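Side-chain contact in NudC domain-containing protein 2 (Mus musculus, PDB 2RH0), which may regulate the LIS1/dynein pathway by stabilising LIS1 together with the Hsp90 chaperone: residues P109-Q112 with D113-R117. Residues are numbered along the deposited sequence; the frame is centred on the assembly and turned at random.
Sequences PWVQ and DQMQR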
# COMPACT_ATOMS: atom_id res chain seq x y z
N PRO A 109 -8.94 13.68 6.77
CA PRO A 109 -10.00 13.96 5.83
C PRO A 109 -9.70 13.68 4.37
O PRO A 109 -10.61 13.31 3.63
CB PRO A 109 -10.27 15.44 6.05
CG PRO A 109 -9.86 15.67 7.44
CD PRO A 109 -8.66 14.85 7.62
N TRP A 110 -8.46 13.87 3.95
CA TRP A 110 -8.09 13.61 2.57
C TRP A 110 -8.01 12.12 2.27
O TRP A 110 -8.50 11.69 1.24
CB TRP A 110 -6.78 14.28 2.25
CG TRP A 110 -7.00 15.72 2.27
CD1 TRP A 110 -6.62 16.61 3.23
CD2 TRP A 110 -7.75 16.46 1.30
NE1 TRP A 110 -7.05 17.87 2.89
CE2 TRP A 110 -7.74 17.80 1.70
CE3 TRP A 110 -8.40 16.12 0.11
CZ2 TRP A 110 -8.38 18.80 0.96
CZ3 TRP A 110 -9.03 17.11 -0.63
CH2 TRP A 110 -9.02 18.43 -0.20
N VAL A 111 -7.40 11.35 3.17
CA VAL A 111 -7.33 9.91 3.02
C VAL A 111 -8.75 9.32 3.06
O VAL A 111 -9.08 8.38 2.35
CB VAL A 111 -6.43 9.31 4.10
CG1 VAL A 111 -6.55 7.82 4.14
CG2 VAL A 111 -4.96 9.78 3.89
N GLN A 112 -9.62 9.91 3.85
CA GLN A 112 -11.02 9.45 3.92
C GLN A 112 -11.67 9.67 2.57
O GLN A 112 -12.51 8.88 2.14
CB GLN A 112 -11.82 10.25 4.92
CG GLN A 112 -11.41 10.06 6.35
CD GLN A 112 -12.41 10.74 7.37
OE1 GLN A 112 -13.58 11.01 7.08
NE2 GLN A 112 -11.91 10.98 8.56
N ASP A 113 -11.30 10.79 1.92
CA ASP A 113 -11.90 11.13 0.64
C ASP A 113 -11.36 10.17 -0.43
O ASP A 113 -12.13 9.75 -1.30
CB ASP A 113 -11.70 12.62 0.23
CG ASP A 113 -12.39 12.93 -1.09
OD1 ASP A 113 -13.61 12.76 -1.14
OD2 ASP A 113 -11.72 13.25 -2.10
N GLN A 114 -10.06 9.86 -0.39
CA GLN A 114 -9.47 8.89 -1.31
C GLN A 114 -10.16 7.54 -1.16
O GLN A 114 -10.48 6.89 -2.14
CB GLN A 114 -8.01 8.69 -1.05
CG GLN A 114 -7.07 9.85 -1.47
CD GLN A 114 -5.67 9.66 -0.94
OE1 GLN A 114 -5.44 9.90 0.24
NE2 GLN A 114 -4.70 9.25 -1.81
N MSE A 115 -10.33 7.10 0.08
CA MSE A 115 -10.98 5.84 0.35
C MSE A 115 -12.38 5.81 -0.18
O MSE A 115 -12.77 4.85 -0.81
CB MSE A 115 -10.96 5.53 1.86
CG MSE A 115 -9.57 5.17 2.36
SE MSE A 115 -9.56 4.82 4.28
CE MSE A 115 -7.87 3.98 4.43
N GLN A 116 -13.15 6.87 0.04
CA GLN A 116 -14.53 6.95 -0.43
C GLN A 116 -14.62 6.90 -1.96
O GLN A 116 -15.51 6.27 -2.52
CB GLN A 116 -15.20 8.23 0.10
CG GLN A 116 -16.65 8.35 -0.33
CD GLN A 116 -17.51 7.24 0.26
OE1 GLN A 116 -17.88 7.31 1.41
NE2 GLN A 116 -17.81 6.21 -0.52
N ARG A 117 -13.72 7.63 -2.62
CA ARG A 117 -13.66 7.61 -4.04
C ARG A 117 -13.39 6.24 -4.61
O ARG A 117 -13.99 5.90 -5.59
CB ARG A 117 -12.60 8.59 -4.56
CG ARG A 117 -13.06 10.01 -4.50
CD ARG A 117 -11.95 10.91 -5.02
NE ARG A 117 -12.48 12.23 -5.19
CZ ARG A 117 -13.09 12.67 -6.30
NH1 ARG A 117 -13.24 11.88 -7.33
NH2 ARG A 117 -13.55 13.90 -6.33
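Val111 meets both Gln114 and Met115 on the following turn of one helix. Its CG1, anti to the backbone N (chi1 169°), lies 4.1 Å from the methyl CE of Met115, a selenomethionine whose extended chain runs alongside the valine and points the same way. Both are buried, and apolar side chains four residues apart suit a face covered by the chain's own loops and by the second subunit, where Met115 packs on Gln20 of that subunit. The other branch, CG2, stands 3.7 Å from Gln114 OE1, and this amide oxygen comes still nearer the backbone, 3.4 Å from Val111 CA. With CG anti to its carbonyl carbon (chi1 -72°) and the chain then extended, Gln114 crosses Val111 obliquely, while its NE2 donates a hydrogen bond to Gly7 O in the N-terminal segment. With an alanine in place of Gln114, the Gly7 carbonyl would probably lose this donor and the flank of Val111 the amide that rests on it.

Partly exposed Asp113 donates its N to Pro109 O at 3.1 Å, and its carboxylate extends toward Arg117. There OD2 receives a weak, salt-bridging hydrogen bond from Arg117 NE at 3.3 Å, in the guanidinium plane at its edge; acid and base four residues apart are well placed for this. Gln112 reaches back instead, its NE2 bonded to Ala107 O just before the helix, while its backbone O accepts from Gln116 N at 3.0 Å and also touches Gln116 CB. Beneath the side chains, Met115 N donates to Val111 O at 2.9 Å, nearly straight (N-H...O 167°), and Gln114 N to Trp110 O. These i to i+3 and i to i+4 contacts typify the opening turns of an alpha-helix, here 109-127, which packs both on its own chain and on the second subunit.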